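Local atomic coordinates of phage related exonuclease (Haemophilus somnus 129PT, PDB entry 3K93), a protein that probably degrades DNA as a metal-dependent exonuclease of phage origin. Residues 113-118 / 157-162. Residues are numbered along the deposited sequence.
Sequences KCSWDI and FVLFPT
L159, in a tp rotamer, packs against the loop 115-118, with CD1 3.7 Å from S115 O and CD2 3.7 Å from I118 CG1. Upstream, strands 108-114 and 152-158 run parallel, K113 level with F157 and C114 with V158 (CA-CA 4.7 and 5.0 Å). V158 N donates to K113 O (2.8 Å) and S115 N to V158 O (2.9 Å). One water then bridges the diverging backbones, donating to S115 O (2.8 Å) and V158 O (2.7 Å) and accepting from F160 N (3.0 Å). C114 SG meets V158 CG2 at 3.9 Å on the face covered by helix 68-79; K113 and F157 occupy the other face, K113 CB to F157 CD1 3.8 Å. Farther along, W116, with chi1 t, lays its ring against T162 (W116 CH2 to T162 CG2 3.5 Å), whose OG1 is hydrogen-bonded to K63 NZ. K113 NZ turns to Q140, near the sodium bound by D100, D111 and T112. The D111-T112-K113 sequence on an inner strand of the mixed sheet, parallel to 152-158, is consistent with the (D/E)XK motif of PD-(D/E)XK nucleases.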
loop_
_atom_site.group_PDB
_atom_site.type_symbol
_atom_site.label_atom_id
_atom_site.label_comp_id
_atom_site.label_asym_id
_atom_site.label_seq_id
_atom_site.Cartn_x
_atom_site.Cartn_y
_atom_site.Cartn_z
ATOM N N LYS A 113 -10.049 0.582 -23.277
ATOM C CA LYS A 113 -9.306 0.146 -22.113
ATOM C C LYS A 113 -9.605 -1.348 -21.920
ATOM O O LYS A 113 -10.727 -1.719 -21.580
ATOM C CB LYS A 113 -9.760 0.932 -20.878
ATOM C CG LYS A 113 -9.748 2.477 -21.082
ATOM C CD LYS A 113 -8.343 3.017 -21.179
ATOM C CE LYS A 113 -8.372 4.538 -21.210
ATOM N NZ LYS A 113 -7.050 5.107 -21.509
ATOM N N CYS A 114 -8.582 -2.184 -22.139
ATOM C CA CYS A 114 -8.723 -3.643 -22.086
ATOM C C CYS A 114 -8.481 -4.126 -20.682
ATOM O O CYS A 114 -7.355 -4.293 -20.285
ATOM C CB CYS A 114 -7.710 -4.308 -23.040
ATOM S SG CYS A 114 -8.161 -4.054 -24.761
ATOM N N SER A 115 -9.547 -4.358 -19.931
ATOM C CA SER A 115 -9.430 -4.820 -18.549
ATOM C C SER A 115 -8.681 -6.160 -18.426
ATOM O O SER A 115 -8.791 -7.036 -19.304
ATOM C CB SER A 115 -10.813 -4.965 -17.937
ATOM O OG SER A 115 -11.586 -3.789 -18.147
ATOM N N TRP A 116 -7.928 -6.310 -17.349
ATOM C CA TRP A 116 -7.240 -7.565 -17.091
ATOM C C TRP A 116 -8.184 -8.747 -16.796
ATOM O O TRP A 116 -8.088 -9.821 -17.428
ATOM C CB TRP A 116 -6.245 -7.398 -15.935
ATOM C CG TRP A 116 -5.512 -8.636 -15.612
ATOM C CD1 TRP A 116 -5.673 -9.410 -14.497
ATOM C CD2 TRP A 116 -4.515 -9.292 -16.420
ATOM N NE1 TRP A 116 -4.838 -10.497 -14.559
ATOM C CE2 TRP A 116 -4.116 -10.453 -15.724
ATOM C CE3 TRP A 116 -3.914 -8.999 -17.653
ATOM C CZ2 TRP A 116 -3.126 -11.333 -16.216
ATOM C CZ3 TRP A 116 -2.918 -9.875 -18.161
ATOM C CH2 TRP A 116 -2.550 -11.032 -17.446
ATOM N N ASP A 117 -9.083 -8.556 -15.839
ATOM C CA ASP A 117 -9.956 -9.624 -15.407
ATOM C C ASP A 117 -11.307 -9.101 -14.934
ATOM O O ASP A 117 -11.538 -7.891 -14.908
ATOM C CB ASP A 117 -9.228 -10.566 -14.378
ATOM C CG ASP A 117 -9.041 -9.979 -13.015
ATOM O OD1 ASP A 117 -9.545 -8.856 -12.723
ATOM O OD2 ASP A 117 -8.409 -10.708 -12.191
ATOM N N ILE A 118 -12.202 -10.029 -14.622
ATOM C CA ILE A 118 -13.568 -9.711 -14.195
ATOM C C ILE A 118 -13.527 -8.774 -12.986
ATOM O O ILE A 118 -14.281 -7.826 -12.906
ATOM C CB ILE A 118 -14.385 -11.011 -13.888
ATOM C CG1 ILE A 118 -14.633 -11.795 -15.196
ATOM C CG2 ILE A 118 -15.707 -10.696 -13.125
ATOM C CD1 ILE A 118 -14.978 -13.287 -15.007
ATOM N N PHE A 157 -14.444 0.616 -21.834
ATOM C CA PHE A 157 -13.853 -0.427 -21.009
ATOM C C PHE A 157 -14.348 -1.747 -21.597
ATOM O O PHE A 157 -15.554 -1.960 -21.673
ATOM C CB PHE A 157 -14.333 -0.311 -19.573
ATOM C CG PHE A 157 -13.809 0.883 -18.868
ATOM C CD1 PHE A 157 -12.534 0.879 -18.344
ATOM C CD2 PHE A 157 -14.582 2.006 -18.708
ATOM C CE1 PHE A 157 -12.043 1.984 -17.689
ATOM C CE2 PHE A 157 -14.088 3.112 -18.041
ATOM C CZ PHE A 157 -12.828 3.107 -17.550
ATOM N N VAL A 158 -13.398 -2.612 -21.991
ATOM C CA VAL A 158 -13.692 -3.866 -22.665
ATOM C C VAL A 158 -12.941 -5.033 -22.023
ATOM O O VAL A 158 -11.722 -4.946 -21.757
ATOM C CB VAL A 158 -13.372 -3.772 -24.163
ATOM C CG1 VAL A 158 -14.357 -2.837 -24.846
ATOM C CG2 VAL A 158 -11.953 -3.301 -24.385
ATOM N N LEU A 159 -13.669 -6.113 -21.738
ATOM C CA LEU A 159 -13.110 -7.335 -21.148
ATOM C C LEU A 159 -13.112 -8.440 -22.179
ATOM O O LEU A 159 -14.189 -8.910 -22.608
ATOM C CB LEU A 159 -13.934 -7.798 -19.925
ATOM C CG LEU A 159 -13.398 -9.062 -19.255
ATOM C CD1 LEU A 159 -11.950 -8.866 -18.737
ATOM C CD2 LEU A 159 -14.347 -9.589 -18.119
ATOM N N PHE A 160 -11.910 -8.847 -22.585
ATOM C CA PHE A 160 -11.730 -10.016 -23.399
ATOM C C PHE A 160 -10.992 -11.034 -22.545
ATOM O O PHE A 160 -10.333 -10.663 -21.570
ATOM C CB PHE A 160 -10.824 -9.695 -24.613
ATOM C CG PHE A 160 -11.400 -8.682 -25.573
ATOM C CD1 PHE A 160 -12.451 -9.020 -26.408
ATOM C CD2 PHE A 160 -10.869 -7.409 -25.665
ATOM C CE1 PHE A 160 -12.986 -8.109 -27.292
ATOM C CE2 PHE A 160 -11.412 -6.475 -26.587
ATOM C CZ PHE A 160 -12.472 -6.840 -27.392
ATOM N N PRO A 161 -11.019 -12.293 -22.951
ATOM C CA PRO A 161 -10.149 -13.275 -22.298
ATOM C C PRO A 161 -8.695 -12.891 -22.404
ATOM O O PRO A 161 -8.290 -12.309 -23.415
ATOM C CB PRO A 161 -10.385 -14.564 -23.094
ATOM C CG PRO A 161 -11.534 -14.330 -23.921
ATOM C CD PRO A 161 -11.771 -12.875 -24.066
ATOM N N THR A 162 -7.904 -13.216 -21.380
ATOM C CA THR A 162 -6.497 -12.902 -21.385
ATOM C C THR A 162 -5.786 -13.871 -22.325
ATOM O O THR A 162 -5.977 -15.057 -22.212
ATOM C CB THR A 162 -5.922 -12.973 -19.943
ATOM O OG1 THR A 162 -6.568 -11.975 -19.144
ATOM C CG2 THR A 162 -4.409 -12.717 -19.907
HETATM O O HOH W 1 -9.842 -6.860 -21.888
#